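Long-range contacts in yersinopine synthase (Yersinia pestis, PDB 6C4M), which catalyses the NADPH-dependent reductive condensation of pyruvate with an amino-acid-derived intermediate, the last step in making the metallophore yersinopine: residues L247-R252 / L314-I319; K308-R313 / V422-A427; D96-A101 / L121-W126; L410-L415 / R461-I466; G290-A295 / A356-Y361. One frame throughout, in Å; residues are numbered along the deposited sequence.

Contact 1: residues L247-R252 / L314-I319; sequences LLAAER and LGVEEI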
# COMPACT_ATOMS: atom_id res chain seq x y z
N LEU A 247 -8.88 -28.52 22.28
CA LEU A 247 -9.57 -27.24 22.20
C LEU A 247 -8.62 -26.14 21.76
O LEU A 247 -8.91 -25.38 20.84
CB LEU A 247 -10.21 -26.90 23.56
CG LEU A 247 -11.30 -27.91 23.95
CD1 LEU A 247 -11.51 -27.99 25.47
CD2 LEU A 247 -12.63 -27.57 23.21
N LEU A 248 -7.44 -26.08 22.37
CA LEU A 248 -6.47 -25.04 22.02
C LEU A 248 -6.02 -25.18 20.57
O LEU A 248 -5.78 -24.17 19.89
CB LEU A 248 -5.28 -25.12 22.96
CG LEU A 248 -4.49 -23.92 23.48
CD1 LEU A 248 -5.33 -22.65 23.76
CD2 LEU A 248 -3.82 -24.40 24.75
N ALA A 249 -5.91 -26.41 20.08
CA ALA A 249 -5.47 -26.64 18.71
C ALA A 249 -6.49 -26.17 17.69
O ALA A 249 -6.15 -26.06 16.51
CB ALA A 249 -5.17 -28.12 18.48
N ALA A 250 -7.73 -25.92 18.09
CA ALA A 250 -8.68 -25.20 17.23
C ALA A 250 -8.65 -23.70 17.50
O ALA A 250 -8.73 -22.90 16.55
CB ALA A 250 -10.10 -25.71 17.45
N GLU A 251 -8.53 -23.30 18.78
CA GLU A 251 -8.65 -21.90 19.16
C GLU A 251 -7.49 -21.08 18.61
O GLU A 251 -7.60 -19.86 18.43
CB GLU A 251 -8.71 -21.78 20.69
CG GLU A 251 -9.99 -22.34 21.32
CD GLU A 251 -9.88 -22.70 22.81
OE1 GLU A 251 -8.77 -22.69 23.40
OE2 GLU A 251 -10.94 -23.05 23.42
N ARG A 252 -6.35 -21.72 18.40
CA ARG A 252 -5.20 -21.07 17.82
C ARG A 252 -5.51 -20.47 16.45
O ARG A 252 -4.77 -19.60 16.01
CB ARG A 252 -4.05 -22.07 17.72
CG ARG A 252 -4.29 -23.20 16.73
CD ARG A 252 -3.10 -24.15 16.68
NE ARG A 252 -3.43 -25.33 15.87
CZ ARG A 252 -2.61 -25.93 15.01
NH1 ARG A 252 -1.36 -25.50 14.85
NH2 ARG A 252 -3.04 -26.98 14.32
N LEU A 314 2.25 -24.72 26.08
CA LEU A 314 1.03 -25.46 26.37
C LEU A 314 0.94 -26.78 25.62
O LEU A 314 -0.05 -27.48 25.80
CB LEU A 314 -0.19 -24.59 26.05
CG LEU A 314 -0.25 -23.37 26.97
CD1 LEU A 314 -1.15 -22.32 26.38
CD2 LEU A 314 -0.72 -23.77 28.37
N GLY A 315 1.94 -27.12 24.81
CA GLY A 315 1.95 -28.38 24.08
C GLY A 315 1.25 -28.34 22.75
O GLY A 315 0.82 -29.39 22.25
N VAL A 316 1.13 -27.17 22.14
CA VAL A 316 0.36 -26.99 20.93
C VAL A 316 1.26 -26.32 19.90
O VAL A 316 2.05 -25.42 20.21
CB VAL A 316 -0.92 -26.17 21.22
CG1 VAL A 316 -1.66 -25.86 19.95
CG2 VAL A 316 -1.84 -26.96 22.15
N GLU A 317 1.18 -26.83 18.68
CA GLU A 317 1.95 -26.29 17.58
C GLU A 317 1.40 -24.93 17.16
O GLU A 317 0.18 -24.73 17.14
CB GLU A 317 1.92 -27.26 16.38
CG GLU A 317 2.81 -28.48 16.54
CD GLU A 317 4.25 -28.20 16.11
OE1 GLU A 317 4.61 -27.01 15.92
OE2 GLU A 317 5.04 -29.17 15.96
N GLU A 318 2.31 -24.02 16.81
CA GLU A 318 1.90 -22.72 16.29
C GLU A 318 1.34 -22.87 14.89
O GLU A 318 1.64 -23.81 14.18
CB GLU A 318 3.06 -21.73 16.29
CG GLU A 318 4.18 -21.99 15.27
CD GLU A 318 5.12 -23.11 15.67
OE1 GLU A 318 4.78 -23.91 16.58
OE2 GLU A 318 6.21 -23.21 15.08
N ILE A 319 0.50 -21.91 14.50
CA ILE A 319 -0.00 -21.84 13.13
C ILE A 319 1.04 -21.18 12.22
O ILE A 319 2.01 -20.60 12.71
CB ILE A 319 -1.33 -21.08 13.06
CG1 ILE A 319 -1.12 -19.57 13.24
CG2 ILE A 319 -2.30 -21.61 14.12
CD1 ILE A 319 -2.40 -18.75 13.09

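Contact 2: residues K308-R313 / V422-A427; sequences KRLLNR and VVMPTA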
# COMPACT_ATOMS: atom_id res chain seq x y z
N LYS A 308 3.29 -18.28 19.55
CA LYS A 308 4.01 -19.54 19.32
C LYS A 308 4.71 -19.99 20.59
O LYS A 308 4.68 -21.19 20.94
CB LYS A 308 5.01 -19.38 18.19
CG LYS A 308 6.05 -20.48 18.09
CD LYS A 308 6.94 -20.14 16.88
CE LYS A 308 8.00 -21.17 16.63
NZ LYS A 308 8.84 -21.37 17.82
N ARG A 309 5.36 -19.06 21.30
CA ARG A 309 6.01 -19.39 22.57
C ARG A 309 5.00 -19.93 23.57
O ARG A 309 5.28 -20.92 24.25
CB ARG A 309 6.69 -18.16 23.17
CG ARG A 309 8.18 -18.32 23.39
CD ARG A 309 8.87 -17.05 23.99
NE ARG A 309 8.59 -15.82 23.23
CZ ARG A 309 9.12 -15.51 22.05
NH1 ARG A 309 9.97 -16.35 21.47
NH2 ARG A 309 8.80 -14.38 21.43
N LEU A 310 3.85 -19.27 23.69
CA LEU A 310 2.86 -19.67 24.68
C LEU A 310 2.23 -21.01 24.31
O LEU A 310 2.12 -21.91 25.15
CB LEU A 310 1.78 -18.60 24.81
CG LEU A 310 0.64 -18.89 25.79
CD1 LEU A 310 1.18 -19.16 27.17
CD2 LEU A 310 -0.35 -17.73 25.83
N LEU A 311 1.76 -21.13 23.07
CA LEU A 311 1.18 -22.38 22.59
C LEU A 311 2.16 -23.54 22.75
O LEU A 311 1.81 -24.59 23.30
CB LEU A 311 0.76 -22.22 21.15
CG LEU A 311 -0.44 -21.32 20.90
CD1 LEU A 311 -0.62 -21.05 19.42
CD2 LEU A 311 -1.68 -21.97 21.45
N ASN A 312 3.39 -23.36 22.28
CA ASN A 312 4.39 -24.42 22.42
C ASN A 312 4.53 -24.86 23.87
O ASN A 312 4.63 -26.06 24.15
CB ASN A 312 5.73 -23.96 21.87
CG ASN A 312 5.75 -23.87 20.35
OD1 ASN A 312 4.75 -24.12 19.68
ND2 ASN A 312 6.87 -23.49 19.80
N ARG A 313 4.55 -23.90 24.79
CA ARG A 313 4.61 -24.22 26.21
C ARG A 313 3.41 -25.03 26.63
O ARG A 313 3.51 -25.93 27.48
CB ARG A 313 4.70 -22.93 27.02
CG ARG A 313 4.76 -23.12 28.52
CD ARG A 313 6.10 -23.64 28.96
NE ARG A 313 6.21 -23.54 30.40
CZ ARG A 313 5.84 -24.48 31.26
NH1 ARG A 313 5.38 -25.65 30.83
NH2 ARG A 313 5.97 -24.26 32.56
N VAL A 422 6.67 -17.81 30.62
CA VAL A 422 6.78 -17.53 29.19
C VAL A 422 6.73 -16.02 29.02
O VAL A 422 5.80 -15.37 29.50
CB VAL A 422 5.63 -18.19 28.41
CG1 VAL A 422 5.64 -17.72 26.98
CG2 VAL A 422 5.71 -19.72 28.46
N VAL A 423 7.71 -15.46 28.31
CA VAL A 423 7.74 -14.02 28.06
C VAL A 423 7.11 -13.74 26.71
O VAL A 423 7.36 -14.47 25.73
CB VAL A 423 9.18 -13.46 28.14
CG1 VAL A 423 9.82 -13.91 29.46
CG2 VAL A 423 10.00 -13.90 26.96
N MET A 424 6.25 -12.72 26.66
CA MET A 424 5.60 -12.26 25.43
C MET A 424 5.85 -10.76 25.29
O MET A 424 4.98 -9.93 25.60
CB MET A 424 4.11 -12.60 25.45
CG MET A 424 3.78 -14.11 25.63
SD MET A 424 2.01 -14.33 25.87
CE MET A 424 1.56 -14.30 24.15
N PRO A 425 7.05 -10.36 24.83
CA PRO A 425 7.39 -8.93 24.86
C PRO A 425 6.51 -8.07 23.99
O PRO A 425 6.27 -6.91 24.33
CB PRO A 425 8.85 -8.90 24.37
CG PRO A 425 9.35 -10.25 24.56
CD PRO A 425 8.19 -11.19 24.43
N THR A 426 6.04 -8.56 22.85
CA THR A 426 5.17 -7.72 22.04
C THR A 426 3.81 -7.56 22.71
O THR A 426 3.29 -6.44 22.80
CB THR A 426 5.04 -8.29 20.63
OG1 THR A 426 6.35 -8.39 20.08
CG2 THR A 426 4.23 -7.39 19.76
N ALA A 427 3.24 -8.66 23.21
CA ALA A 427 2.00 -8.56 23.99
C ALA A 427 2.16 -7.60 25.17
O ALA A 427 1.26 -6.81 25.46
CB ALA A 427 1.58 -9.94 24.50

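Contact 3: residues D96-A101 / L121-W126; sequences DQLAQA and LQQIPW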
# COMPACT_ATOMS: atom_id res chain seq x y z
N ASP A 96 -34.06 -13.05 29.89
CA ASP A 96 -33.08 -11.99 30.05
C ASP A 96 -32.39 -12.06 31.40
O ASP A 96 -31.72 -11.11 31.79
CB ASP A 96 -33.72 -10.61 29.85
CG ASP A 96 -34.66 -10.23 30.96
OD1 ASP A 96 -34.93 -11.10 31.81
OD2 ASP A 96 -35.14 -9.08 30.96
N GLN A 97 -32.51 -13.17 32.10
CA GLN A 97 -31.78 -13.41 33.34
C GLN A 97 -31.24 -14.83 33.26
O GLN A 97 -32.01 -15.77 33.01
CB GLN A 97 -32.67 -13.25 34.60
CG GLN A 97 -32.99 -11.82 35.00
CD GLN A 97 -31.76 -10.92 35.14
OE1 GLN A 97 -30.75 -11.30 35.75
NE2 GLN A 97 -31.83 -9.73 34.55
N LEU A 98 -29.94 -14.98 33.45
CA LEU A 98 -29.32 -16.29 33.33
C LEU A 98 -29.75 -17.22 34.45
O LEU A 98 -29.73 -18.46 34.27
CB LEU A 98 -27.81 -16.11 33.33
CG LEU A 98 -27.29 -15.44 32.05
CD1 LEU A 98 -25.89 -14.88 32.27
CD2 LEU A 98 -27.28 -16.45 30.93
N ALA A 99 -30.18 -16.67 35.58
CA ALA A 99 -30.80 -17.53 36.59
C ALA A 99 -32.04 -18.22 36.06
O ALA A 99 -32.48 -19.20 36.67
CB ALA A 99 -31.14 -16.71 37.83
N GLN A 100 -32.61 -17.75 34.96
CA GLN A 100 -33.72 -18.46 34.32
C GLN A 100 -33.26 -19.47 33.26
O GLN A 100 -34.10 -20.04 32.56
CB GLN A 100 -34.70 -17.46 33.68
CG GLN A 100 -35.48 -16.58 34.67
CD GLN A 100 -36.17 -15.41 33.97
OE1 GLN A 100 -35.62 -14.79 33.05
NE2 GLN A 100 -37.39 -15.11 34.40
N ALA A 101 -31.94 -19.69 33.12
CA ALA A 101 -31.42 -20.67 32.15
C ALA A 101 -31.49 -22.05 32.79
O ALA A 101 -30.51 -22.60 33.30
CB ALA A 101 -30.00 -20.31 31.72
N LEU A 121 -20.99 -17.99 32.34
CA LEU A 121 -21.04 -19.35 32.87
C LEU A 121 -21.19 -19.36 34.39
O LEU A 121 -21.86 -20.25 34.93
CB LEU A 121 -19.80 -20.13 32.43
CG LEU A 121 -19.80 -20.44 30.93
CD1 LEU A 121 -18.44 -20.96 30.52
CD2 LEU A 121 -20.87 -21.42 30.50
N GLN A 122 -20.63 -18.36 35.09
CA GLN A 122 -20.76 -18.28 36.55
C GLN A 122 -22.18 -18.01 37.01
O GLN A 122 -22.52 -18.27 38.17
CB GLN A 122 -19.85 -17.18 37.11
CG GLN A 122 -18.35 -17.53 37.20
CD GLN A 122 -18.03 -18.72 38.13
OE1 GLN A 122 -18.38 -19.86 37.83
NE2 GLN A 122 -17.37 -18.46 39.24
N GLN A 123 -23.01 -17.46 36.13
CA GLN A 123 -24.39 -17.17 36.48
C GLN A 123 -25.36 -18.30 36.11
O GLN A 123 -26.54 -18.19 36.41
CB GLN A 123 -24.84 -15.88 35.79
CG GLN A 123 -24.21 -14.59 36.35
CD GLN A 123 -24.56 -13.37 35.52
OE1 GLN A 123 -25.68 -12.86 35.57
NE2 GLN A 123 -23.61 -12.91 34.71
N ILE A 124 -24.90 -19.37 35.47
CA ILE A 124 -25.82 -20.43 35.03
C ILE A 124 -26.05 -21.41 36.18
O ILE A 124 -25.09 -21.93 36.77
CB ILE A 124 -25.30 -21.17 33.79
CG1 ILE A 124 -25.44 -20.24 32.56
CG2 ILE A 124 -26.10 -22.48 33.56
CD1 ILE A 124 -24.60 -20.62 31.46
N PRO A 125 -27.29 -21.70 36.52
CA PRO A 125 -27.59 -22.67 37.60
C PRO A 125 -27.55 -24.09 37.05
O PRO A 125 -28.55 -24.69 36.65
CB PRO A 125 -28.99 -22.24 38.05
CG PRO A 125 -29.62 -21.78 36.77
CD PRO A 125 -28.51 -21.10 35.97
N TRP A 126 -26.32 -24.62 37.01
CA TRP A 126 -26.05 -25.88 36.36
C TRP A 126 -26.91 -27.00 36.92
O TRP A 126 -27.33 -27.90 36.18
CB TRP A 126 -24.56 -26.21 36.51
CG TRP A 126 -23.67 -25.16 35.89
CD1 TRP A 126 -22.88 -24.26 36.52
CD2 TRP A 126 -23.49 -24.93 34.49
NE1 TRP A 126 -22.22 -23.49 35.62
CE2 TRP A 126 -22.59 -23.87 34.36
CE3 TRP A 126 -24.03 -25.53 33.34
CZ2 TRP A 126 -22.19 -23.39 33.12
CZ3 TRP A 126 -23.64 -25.04 32.11
CH2 TRP A 126 -22.73 -23.98 32.01
O HOH W 1 -28.21 -12.59 34.25

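Contact 4: residues L410-L415 / R461-I466; sequences LRTLLL and RQAAII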
# COMPACT_ATOMS: atom_id res chain seq x y z
N LEU A 410 -6.20 -10.72 25.38
CA LEU A 410 -4.75 -10.76 25.40
C LEU A 410 -4.23 -10.67 26.82
O LEU A 410 -3.24 -11.34 27.16
CB LEU A 410 -4.19 -9.64 24.51
CG LEU A 410 -2.67 -9.49 24.46
CD1 LEU A 410 -2.09 -10.79 23.95
CD2 LEU A 410 -2.32 -8.33 23.54
N ARG A 411 -4.86 -9.86 27.68
CA ARG A 411 -4.41 -9.81 29.07
C ARG A 411 -4.52 -11.17 29.74
O ARG A 411 -3.62 -11.59 30.47
CB ARG A 411 -5.21 -8.78 29.86
CG ARG A 411 -4.82 -8.74 31.36
CD ARG A 411 -5.45 -7.56 32.09
NE ARG A 411 -5.15 -6.32 31.37
CZ ARG A 411 -5.41 -5.10 31.82
NH1 ARG A 411 -5.95 -4.97 33.03
NH2 ARG A 411 -5.11 -4.03 31.08
N THR A 412 -5.64 -11.87 29.52
CA THR A 412 -5.77 -13.21 30.11
C THR A 412 -4.59 -14.08 29.70
O THR A 412 -3.97 -14.74 30.55
CB THR A 412 -7.11 -13.85 29.70
OG1 THR A 412 -8.21 -13.11 30.29
CG2 THR A 412 -7.18 -15.31 30.19
N LEU A 413 -4.24 -14.08 28.40
CA LEU A 413 -3.13 -14.91 27.93
C LEU A 413 -1.78 -14.43 28.44
O LEU A 413 -0.91 -15.25 28.74
CB LEU A 413 -3.15 -14.96 26.42
CG LEU A 413 -4.38 -15.63 25.83
CD1 LEU A 413 -4.55 -15.40 24.33
CD2 LEU A 413 -4.27 -17.09 26.08
N LEU A 414 -1.59 -13.12 28.57
CA LEU A 414 -0.35 -12.60 29.12
C LEU A 414 -0.18 -13.03 30.57
O LEU A 414 0.93 -13.37 30.99
CB LEU A 414 -0.30 -11.07 29.03
CG LEU A 414 1.04 -10.42 29.39
CD1 LEU A 414 2.12 -10.81 28.40
CD2 LEU A 414 0.91 -8.91 29.39
N LEU A 415 -1.26 -12.99 31.34
CA LEU A 415 -1.18 -13.45 32.73
C LEU A 415 -0.90 -14.94 32.79
O LEU A 415 -0.08 -15.39 33.61
CB LEU A 415 -2.47 -13.12 33.49
CG LEU A 415 -2.66 -11.61 33.68
CD1 LEU A 415 -4.05 -11.27 34.17
CD2 LEU A 415 -1.62 -11.11 34.67
N ARG A 461 -8.62 -14.01 37.32
CA ARG A 461 -9.24 -15.26 37.73
C ARG A 461 -9.28 -16.24 36.57
O ARG A 461 -9.06 -17.45 36.74
CB ARG A 461 -10.64 -14.97 38.29
CG ARG A 461 -11.41 -16.20 38.76
CD ARG A 461 -10.79 -16.87 40.01
NE ARG A 461 -11.40 -18.19 40.22
CZ ARG A 461 -10.79 -19.23 40.78
NH1 ARG A 461 -9.54 -19.11 41.21
NH2 ARG A 461 -11.45 -20.38 40.92
N GLN A 462 -9.51 -15.74 35.36
CA GLN A 462 -9.58 -16.62 34.19
C GLN A 462 -8.24 -17.29 33.92
O GLN A 462 -8.17 -18.51 33.69
CB GLN A 462 -10.04 -15.82 32.98
CG GLN A 462 -11.48 -15.42 33.08
CD GLN A 462 -12.02 -14.77 31.83
OE1 GLN A 462 -12.02 -15.36 30.74
NE2 GLN A 462 -12.51 -13.55 31.98
N ALA A 463 -7.16 -16.51 33.92
CA ALA A 463 -5.84 -17.08 33.69
C ALA A 463 -5.54 -18.16 34.71
O ALA A 463 -4.98 -19.21 34.38
CB ALA A 463 -4.75 -15.99 33.72
N ALA A 464 -5.92 -17.92 35.97
CA ALA A 464 -5.73 -18.92 37.01
C ALA A 464 -6.53 -20.18 36.71
O ALA A 464 -6.03 -21.31 36.85
CB ALA A 464 -6.10 -18.34 38.37
N ILE A 465 -7.79 -20.02 36.30
CA ILE A 465 -8.61 -21.19 36.02
C ILE A 465 -8.02 -21.97 34.86
O ILE A 465 -7.87 -23.19 34.92
CB ILE A 465 -10.06 -20.75 35.75
CG1 ILE A 465 -10.70 -20.23 37.04
CG2 ILE A 465 -10.87 -21.87 35.19
CD1 ILE A 465 -11.96 -19.43 36.79
N ILE A 466 -7.66 -21.28 33.79
CA ILE A 466 -7.09 -21.96 32.63
C ILE A 466 -5.82 -22.70 33.03
O ILE A 466 -5.61 -23.86 32.65
CB ILE A 466 -6.84 -20.94 31.50
CG1 ILE A 466 -8.17 -20.43 30.95
CG2 ILE A 466 -6.08 -21.52 30.35
CD1 ILE A 466 -8.03 -19.08 30.18
O HOH W 2 -10.57 -12.82 29.14

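Contact 5: residues G290-A295 / A356-Y361; sequences GPVCPA and ALFVRY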
# COMPACT_ATOMS: atom_id res chain seq x y z
N GLY A 290 -4.75 5.40 8.85
CA GLY A 290 -4.94 4.27 9.72
C GLY A 290 -3.57 3.83 10.19
O GLY A 290 -2.54 4.47 9.88
N PRO A 291 -3.52 2.72 10.92
CA PRO A 291 -2.30 2.36 11.67
C PRO A 291 -1.24 1.65 10.87
O PRO A 291 -0.08 1.61 11.33
CB PRO A 291 -2.85 1.42 12.77
CG PRO A 291 -4.05 0.79 12.11
CD PRO A 291 -4.66 1.84 11.26
N VAL A 292 -1.55 1.09 9.70
CA VAL A 292 -0.61 0.19 9.04
C VAL A 292 0.66 0.94 8.65
O VAL A 292 0.63 1.93 7.91
CB VAL A 292 -1.26 -0.49 7.84
CG1 VAL A 292 -0.25 -1.36 7.14
CG2 VAL A 292 -2.42 -1.35 8.34
N CYS A 293 1.77 0.41 9.09
CA CYS A 293 3.08 0.99 8.87
C CYS A 293 4.08 -0.05 9.35
O CYS A 293 3.70 -0.98 10.06
CB CYS A 293 3.22 2.30 9.65
SG CYS A 293 3.20 2.11 11.45
N PRO A 294 5.37 0.10 9.06
CA PRO A 294 6.33 -0.93 9.48
C PRO A 294 6.33 -1.24 10.98
O PRO A 294 6.44 -2.42 11.33
CB PRO A 294 7.66 -0.35 8.99
CG PRO A 294 7.27 0.42 7.75
CD PRO A 294 5.99 1.08 8.13
N ALA A 295 6.21 -0.26 11.89
CA ALA A 295 6.29 -0.61 13.31
C ALA A 295 5.09 -1.45 13.73
O ALA A 295 5.22 -2.37 14.54
CB ALA A 295 6.36 0.63 14.18
N ALA A 356 6.49 -9.29 4.01
CA ALA A 356 5.38 -10.07 3.46
C ALA A 356 4.05 -9.62 4.05
O ALA A 356 3.07 -9.46 3.31
CB ALA A 356 5.59 -11.56 3.69
N LEU A 357 4.01 -9.35 5.37
CA LEU A 357 2.77 -8.92 5.99
C LEU A 357 2.37 -7.52 5.57
O LEU A 357 1.16 -7.26 5.38
CB LEU A 357 2.88 -9.02 7.51
CG LEU A 357 2.86 -10.44 8.08
CD1 LEU A 357 3.37 -10.45 9.54
CD2 LEU A 357 1.43 -11.01 7.99
N PHE A 358 3.35 -6.59 5.45
CA PHE A 358 3.03 -5.26 4.95
C PHE A 358 2.46 -5.35 3.54
O PHE A 358 1.46 -4.69 3.22
CB PHE A 358 4.25 -4.32 5.00
CG PHE A 358 3.91 -2.91 4.59
CD1 PHE A 358 3.87 -2.56 3.26
CD2 PHE A 358 3.57 -1.97 5.54
CE1 PHE A 358 3.52 -1.28 2.87
CE2 PHE A 358 3.24 -0.69 5.16
CZ PHE A 358 3.21 -0.35 3.81
N VAL A 359 3.05 -6.20 2.71
CA VAL A 359 2.53 -6.34 1.35
C VAL A 359 1.11 -6.90 1.41
O VAL A 359 0.20 -6.39 0.73
CB VAL A 359 3.47 -7.21 0.48
CG1 VAL A 359 2.85 -7.47 -0.87
CG2 VAL A 359 4.80 -6.52 0.26
N ARG A 360 0.91 -7.92 2.23
CA ARG A 360 -0.43 -8.48 2.37
C ARG A 360 -1.47 -7.41 2.72
O ARG A 360 -2.49 -7.29 2.03
CB ARG A 360 -0.42 -9.58 3.42
CG ARG A 360 -1.63 -10.44 3.32
CD ARG A 360 -2.41 -10.37 4.56
NE ARG A 360 -3.64 -11.11 4.39
CZ ARG A 360 -4.71 -10.97 5.15
NH1 ARG A 360 -4.68 -10.11 6.18
NH2 ARG A 360 -5.78 -11.69 4.87
N TYR A 361 -1.23 -6.61 3.77
CA TYR A 361 -2.23 -5.61 4.15
C TYR A 361 -2.37 -4.49 3.13
O TYR A 361 -3.46 -3.93 2.97
CB TYR A 361 -1.94 -5.09 5.56
CG TYR A 361 -2.46 -6.09 6.55
CD1 TYR A 361 -3.78 -6.04 6.97
CD2 TYR A 361 -1.67 -7.13 7.02
CE1 TYR A 361 -4.31 -7.00 7.83
CE2 TYR A 361 -2.18 -8.09 7.88
CZ TYR A 361 -3.49 -8.03 8.29
OH TYR A 361 -3.98 -8.99 9.17

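Contact 1: residues L247-R252 / L314-I319
Arg-252, beside helix 247-251, reaches the loop 314-319 with its guanidinium. Its NH1 lies 2.9 Å from the backbone O of Glu-317, a weak hydrogen bond with an N-H...O angle of only 128°. Glu-318 O sits near the guanidinium plane, at its edge. The group is held more firmly from its own segment. NE donates to the backbone O of Ala-249 over 2.9 Å, and this bond is straighter (164°) and in the guanidinium plane. It fixes the flat group while NH1 leans toward the loop. The carboxylates of Glu-317 and Glu-318 do not touch the guanidinium. They could still add a mild favourable field.

The loop begins with a Schellman motif. Gly-315 takes a positive phi and ends helix 294-313, and the chain then runs on past helix 247-251 toward helix 321-329. Leu-311, in the last turns of helix 294-313, packs against both Leu-248 and Arg-252. Trp-470 NE1 hydrogen-bonds to Leu-314 O.

The apolar contacts follow the loop. Leu-248 crosses Leu-314 at about a right angle, with CD2 3.8 Å from Leu-314 CD1. Val-316 points both methyls at the helix. Its CG2 meets Leu-248 CB at 4.0 Å. Its CG1, anti to the backbone N (chi1 174°), reaches Ala-249 CA and Arg-252 CD. Farther along, the aliphatic part of Arg-252 slides past Ile-319 in the opposite direction, and Ile-319 CG2 comes within 3.6 Å of Arg-252 CG. Ile-319 also touches Phe-253.

Contact 2: residues K308-R313 / V422-A427
Arg-309 is the first residue of 308-313 to meet the segment 422-427. Its CB lies 4.0 Å from Val-422 CG1. Farther out the chain bends at chi3 (-52°), which turns NE off the line of the preceding carbons. NE then donates to the backbone O of Val-423 over 3.1 Å. The N-H...O angle is 137°, and the donor lies nearly along the C=O axis of Val-423. NH2 forms a salt bridge with Asp-306, one turn earlier on the same helix.

Leu-310 comes next. Its backbone N faces Val-422 CG1, and its CD2 meets the sulfur of Met-424 at 4.1 Å. Met-424 occupies the N-cap position of helix 425-445, and the extended residues before it run across the side of helix 294-313. Asp-306 also accepts a hydrogen bond from Ala-427 N in the first turn of helix 425-445. Ala-417 of helix 401-419 touches Leu-310, Val-422 and Met-424.

Arg-313 closes the sequence with its aliphatic part. Val-422 CG2 presses on its CG at 3.5 Å and on its CB at 3.7 Å. The polar end is held elsewhere, with NE hydrogen-bonded to Leu-420 O.

Contact 3: residues D96-A101 / L121-W126
Leu-98 and Gln-123 both place CG anti to the carbonyl carbon, beside the backbone N (chi1 -69° and -71°). Gln-123 then runs on extended (chi2 173°), and the two side chains cross at about a right angle. Leu-98 CD1 lies over the face of the Gln-123 amide, almost above CD (3.8 Å), and as near to Gln-123 CB.

The amide is held from two directions. Gln-123 OE1 accepts from a water at 2.9 Å, while NE2 donates to Ala-119 O. The same water accepts from Leu-98 N at 3.1 Å and donates to Gln-97 OE1, so it bridges the two loops.

Pro-125, the centre of an inverse gamma turn, carries the other half of the contact. Its CD sits 3.4 Å from Leu-98 O and 3.7 Å from Ala-101 O. Ala-101 O is buried here without a hydrogen-bond partner in the model.

Both loops belong to the nucleotide-binding Rossmann-type part of the enzyme. Segment 96-101 links strand 93-95 to strand 107-110. The other loop leads from helix 117-121 toward strand 134-137. Leu-98 and Ile-124 both pack on Leu-28 of strand 25-28. Ile-124 also reaches Leu-108 of strand 107-110, and Leu-121 touches helix 144-154.

Contact 4: residues L410-L415 / R461-I466
Thr-412 carries most of this helix contact, and its chi1 of -67° assigns its two branches different tasks. CG2 is anti to the backbone N and points into the neighbouring helix. There it meets Ile-466 CD1 at 3.9 Å and Gln-462 CB at 4.0 Å. The side chains of Thr-412 and Ile-466 cross at about a right angle. OG1 lies beside the backbone N and makes a hydrogen bond with His-408 O, one turn back. It also lies 2.6 Å from a water, which in turn donates weakly to Gln-462 OE1.

Gln-462 is extended beyond CG. Its chi2 of -173° carries CD away from the methyl of Thr-412, and OE1 at the end reaches that water, while CB stays in the apolar contact. NE2 has a weak hydrogen bond to Asp-458.

Helices 401-419 and 459-471 pack here. The axes of the two short segments approach to 8.3 Å and cross at -52°. The small side chain of Ala-463 is consistent with this spacing. It lies across from Thr-412, CA to CA 5.3 Å. Its CB rests 3.5 Å from Thr-412 O and also touches Leu-415 CB at 3.7 Å.

Helix 425-445 lies against Leu-410 and Leu-414 through Leu-431. Helix 144-154 meets Gln-462, Ile-465 and Ile-466 through Met-147.

Contact 5: residues G290-A295 / A356-Y361
Phe-358 reaches out from helix 350-364 to the chain entering helix 294-313, where Val-292, Cys-293 and Pro-294 meet its ring. Its CB starts off to the side of the other segment. A chi1 of -175° sets CG anti to the backbone N, and the end of the ring comes nearer to the other segment than CB does. The first ring atom to make contact is CD2, 4.2 Å from Val-292 CG1. CE2, one atom farther out, is the centre of the contact. It lies 4.1 Å from Val-292 CG1 and equally far from Cys-293 CA. Pro-294 CD is slightly more distant. Cys-293 CA comes at the ring edge, near its plane. The valine methyl and the proline carbon approach obliquely.

Val-292 CG1 has a second neighbour in Tyr-361, one turn later on the helix. Val-292 CG1 lies 4.4 Å from Tyr-361 CB, while the phenol ring leads away. The packing is wholly apolar.

Cys-293 is the N-cap residue of helix 294-313, so Phe-358 packs beside the start of that helix. Farther along it, Ile-297 touches Phe-358 and Leu-300 touches Tyr-361. Tyr-361 also packs on Val-259 of helix 255-264, which carries His-260, the probable proton donor or acceptor. The second subunit of the homodimer closes in: its Ser-335 and Met-336 pack on Cys-293 and Pro-294, and its Thr-362 on Phe-358.

Overall arrangement
Contact 3 comes first along the chain and closes before the others open. It lies in the Rossmann-type nucleotide-binding part, about 43 Å from contact 5, centre to centre. The other four lie among the helices; only contact 4 pairs two helices throughout. Contact 5 uses the start of helix 294-313, contact 2 its last turns, and contact 1 the loop that follows. Contacts 1 and 2 touch, with centres 12 Å apart. Contacts 2 and 4 also touch, where helix 401-419 meets helix 294-313 and the start of helix 425-445. Contacts 1, 2 and 5 interleave, as do 2 and 4. Helix 294-313 thus links contact 5, which alone reaches the second subunit, to contacts 1 and 2.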